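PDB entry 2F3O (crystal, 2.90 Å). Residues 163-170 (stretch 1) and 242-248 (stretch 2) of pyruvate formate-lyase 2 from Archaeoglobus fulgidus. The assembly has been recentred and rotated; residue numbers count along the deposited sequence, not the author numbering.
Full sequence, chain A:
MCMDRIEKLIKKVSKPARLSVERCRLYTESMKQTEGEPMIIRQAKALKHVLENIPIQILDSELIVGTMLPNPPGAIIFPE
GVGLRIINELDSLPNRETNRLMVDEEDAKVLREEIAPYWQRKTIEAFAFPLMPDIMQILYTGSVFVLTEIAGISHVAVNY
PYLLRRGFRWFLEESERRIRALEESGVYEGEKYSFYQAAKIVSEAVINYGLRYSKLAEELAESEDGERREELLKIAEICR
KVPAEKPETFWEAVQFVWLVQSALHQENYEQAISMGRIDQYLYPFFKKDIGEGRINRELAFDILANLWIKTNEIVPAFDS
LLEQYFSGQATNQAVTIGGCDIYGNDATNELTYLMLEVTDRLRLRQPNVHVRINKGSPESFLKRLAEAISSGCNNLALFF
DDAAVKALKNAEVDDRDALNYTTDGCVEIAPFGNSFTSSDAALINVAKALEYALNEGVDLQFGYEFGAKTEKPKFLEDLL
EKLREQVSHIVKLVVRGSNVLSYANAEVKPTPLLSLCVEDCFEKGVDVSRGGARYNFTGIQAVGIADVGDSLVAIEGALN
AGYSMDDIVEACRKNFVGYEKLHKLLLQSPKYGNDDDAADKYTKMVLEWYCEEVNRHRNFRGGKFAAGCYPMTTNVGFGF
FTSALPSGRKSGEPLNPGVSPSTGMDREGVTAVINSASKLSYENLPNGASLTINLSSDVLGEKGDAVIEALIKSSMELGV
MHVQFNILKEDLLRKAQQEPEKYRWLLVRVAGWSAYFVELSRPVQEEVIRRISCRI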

# COMPACT_ATOMS: atom_id res chain seq x y z
N LEU A 163 -13.83 -20.93 15.91
CA LEU A 163 -15.18 -20.76 16.40
C LEU A 163 -15.26 -21.24 17.84
O LEU A 163 -15.80 -20.54 18.70
CB LEU A 163 -16.17 -21.52 15.51
CG LEU A 163 -16.35 -20.91 14.11
CD1 LEU A 163 -17.31 -21.72 13.27
CD2 LEU A 163 -16.81 -19.45 14.19
N LEU A 164 -14.65 -22.39 18.12
CA LEU A 164 -14.78 -23.06 19.42
C LEU A 164 -14.07 -22.32 20.53
O LEU A 164 -14.35 -22.58 21.70
CB LEU A 164 -14.30 -24.52 19.37
CG LEU A 164 -15.18 -25.42 18.50
CD1 LEU A 164 -14.45 -26.68 18.04
CD2 LEU A 164 -16.46 -25.78 19.15
N ARG A 165 -13.16 -21.42 20.17
CA ARG A 165 -12.40 -20.61 21.12
C ARG A 165 -13.05 -19.25 21.38
O ARG A 165 -12.56 -18.46 22.18
CB ARG A 165 -10.95 -20.43 20.64
CG ARG A 165 -10.12 -21.68 20.83
CD ARG A 165 -8.65 -21.50 20.43
NE ARG A 165 -8.47 -21.45 18.97
CZ ARG A 165 -7.75 -22.31 18.24
NH1 ARG A 165 -7.10 -23.33 18.82
NH2 ARG A 165 -7.66 -22.14 16.92
N ARG A 166 -14.17 -19.00 20.70
CA ARG A 166 -14.85 -17.73 20.83
C ARG A 166 -16.34 -17.91 21.11
O ARG A 166 -16.87 -17.39 22.10
CB ARG A 166 -14.69 -16.95 19.55
CG ARG A 166 -13.43 -16.11 19.49
CD ARG A 166 -12.95 -16.03 18.04
NE ARG A 166 -11.67 -16.70 18.00
CZ ARG A 166 -10.54 -16.04 17.96
NH1 ARG A 166 -10.57 -14.72 17.86
NH2 ARG A 166 -9.40 -16.68 17.97
N GLY A 167 -17.03 -18.63 20.23
CA GLY A 167 -18.47 -18.78 20.36
C GLY A 167 -19.15 -17.55 19.79
O GLY A 167 -18.53 -16.49 19.68
N PHE A 168 -20.42 -17.68 19.45
CA PHE A 168 -21.05 -16.64 18.66
C PHE A 168 -21.51 -15.41 19.44
O PHE A 168 -21.78 -14.37 18.85
CB PHE A 168 -22.15 -17.22 17.78
CG PHE A 168 -21.63 -17.90 16.55
CD1 PHE A 168 -21.11 -19.17 16.61
CD2 PHE A 168 -21.65 -17.26 15.33
CE1 PHE A 168 -20.61 -19.79 15.49
CE2 PHE A 168 -21.16 -17.88 14.20
CZ PHE A 168 -20.64 -19.15 14.28
N ARG A 169 -21.55 -15.52 20.76
CA ARG A 169 -21.83 -14.36 21.59
C ARG A 169 -20.62 -13.44 21.62
O ARG A 169 -20.76 -12.24 21.85
CB ARG A 169 -22.19 -14.76 23.02
CG ARG A 169 -23.13 -13.76 23.76
CD ARG A 169 -23.04 -13.94 25.27
NE ARG A 169 -21.76 -13.45 25.78
CZ ARG A 169 -21.10 -13.99 26.79
NH1 ARG A 169 -19.94 -13.48 27.19
NH2 ARG A 169 -21.59 -15.05 27.39
N TRP A 170 -19.44 -14.01 21.37
CA TRP A 170 -18.24 -13.20 21.27
C TRP A 170 -18.33 -12.35 20.03
O TRP A 170 -18.06 -11.17 20.08
CB TRP A 170 -16.98 -14.06 21.20
CG TRP A 170 -15.74 -13.25 21.25
CD1 TRP A 170 -15.16 -12.72 22.36
CD2 TRP A 170 -14.94 -12.83 20.13
NE1 TRP A 170 -14.04 -12.01 22.01
CE2 TRP A 170 -13.88 -12.07 20.65
CE3 TRP A 170 -15.02 -13.03 18.75
CZ2 TRP A 170 -12.89 -11.49 19.83
CZ3 TRP A 170 -14.02 -12.47 17.93
CH2 TRP A 170 -12.98 -11.71 18.48
N VAL A 242 -24.54 -23.71 23.69
CA VAL A 242 -23.70 -23.68 22.53
C VAL A 242 -24.39 -23.80 21.20
O VAL A 242 -25.09 -24.77 20.93
CB VAL A 242 -22.58 -24.77 22.52
CG1 VAL A 242 -21.69 -24.65 23.72
CG2 VAL A 242 -23.15 -26.17 22.41
N PRO A 243 -24.40 -22.70 20.48
CA PRO A 243 -23.41 -22.24 19.53
C PRO A 243 -22.90 -20.88 20.06
O PRO A 243 -22.01 -20.29 19.47
CB PRO A 243 -24.20 -22.09 18.23
CG PRO A 243 -25.67 -22.04 18.66
CD PRO A 243 -25.71 -22.10 20.19
N ALA A 244 -23.42 -20.42 21.19
CA ALA A 244 -23.22 -19.05 21.67
C ALA A 244 -22.02 -18.93 22.60
O ALA A 244 -21.30 -17.94 22.56
CB ALA A 244 -24.49 -18.54 22.34
N GLU A 245 -21.80 -19.94 23.43
CA GLU A 245 -20.65 -19.95 24.34
C GLU A 245 -19.60 -20.92 23.87
O GLU A 245 -19.88 -21.82 23.09
CB GLU A 245 -21.09 -20.36 25.75
CG GLU A 245 -22.23 -19.55 26.32
CD GLU A 245 -21.91 -18.07 26.37
OE1 GLU A 245 -22.80 -17.24 26.07
OE2 GLU A 245 -20.75 -17.72 26.72
N LYS A 246 -18.37 -20.74 24.35
CA LYS A 246 -17.34 -21.76 24.19
C LYS A 246 -17.79 -23.01 24.91
O LYS A 246 -18.21 -22.93 26.07
CB LYS A 246 -16.03 -21.31 24.82
CG LYS A 246 -15.26 -20.36 24.00
CD LYS A 246 -14.22 -19.75 24.86
CE LYS A 246 -14.89 -19.32 26.14
NZ LYS A 246 -14.24 -18.13 26.72
N PRO A 247 -17.77 -24.15 24.21
CA PRO A 247 -18.07 -25.43 24.82
C PRO A 247 -16.99 -25.89 25.80
O PRO A 247 -15.81 -25.52 25.65
CB PRO A 247 -18.15 -26.36 23.62
CG PRO A 247 -17.39 -25.72 22.59
CD PRO A 247 -17.50 -24.27 22.77
N GLU A 248 -17.39 -26.69 26.79
CA GLU A 248 -16.44 -27.27 27.75
C GLU A 248 -16.41 -28.80 27.76
O GLU A 248 -15.43 -29.42 28.19
CB GLU A 248 -16.68 -26.72 29.14
CG GLU A 248 -15.88 -25.47 29.42
CD GLU A 248 -16.65 -24.48 30.26
OE1 GLU A 248 -17.80 -24.17 29.88
OE2 GLU A 248 -16.11 -24.03 31.29
O HOH W 1 -15.22 -16.55 24.18

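The rule of this contact is set by backbone: an irregular loop segment, P243 to K246, lies against the turn where one helix gives way to the next. G167 holds the N-cap position before the second helix, and the first amides of that helix have no carbonyl of a preceding turn to bond, and they face the loop. The loop supplies two. F168 N donates to P243 O at 3.1 Å, and R169 N donates to A244 O at 3.0 Å, both well directed.

Glycine at 167 is required twice over. Its phi/psi of 81/160 would jam a CB against the preceding carbonyl, and that CB would point toward the loop, 2.7 Å from A244 O. Without it, the CA of G167 comes within 4.7 Å of the CA of E245.

A244 turns its CB away and contributes chiefly its carbonyl. F168 points sideways with chi1 m, and P243 O lies at its ring edge, near the ring plane.

R169 is the one arginine of the three whose CB points toward the loop. Chi1 and chi2 are both t, extending the chain before chi3 turns to p. E245 leaves its backbone pointing away, yet m at both chi1 and chi2 folds the carboxylate back. The two meet as a salt bridge, R169 NH2 to E245 OE1 at 2.8 Å; the hydrogen bond within it is weak, its N-H...acceptor angle 128°.

K246 lays its aliphatic chain along the carbonyls of L164 and R165, with CG 3.3 Å from L164 O and CD 3.4 Å from R165 O. Chi1 m, chi2 t and chi3 m, with chi4 off its well at -149°, carry NZ to a water, which accepts from K246 NZ at 3.1 Å and donates to R166 O at 2.8 Å. Beside it, L164, m then t, brings CD2 to 3.6 Å from P247 CG, an apolar pairing of two buried residues.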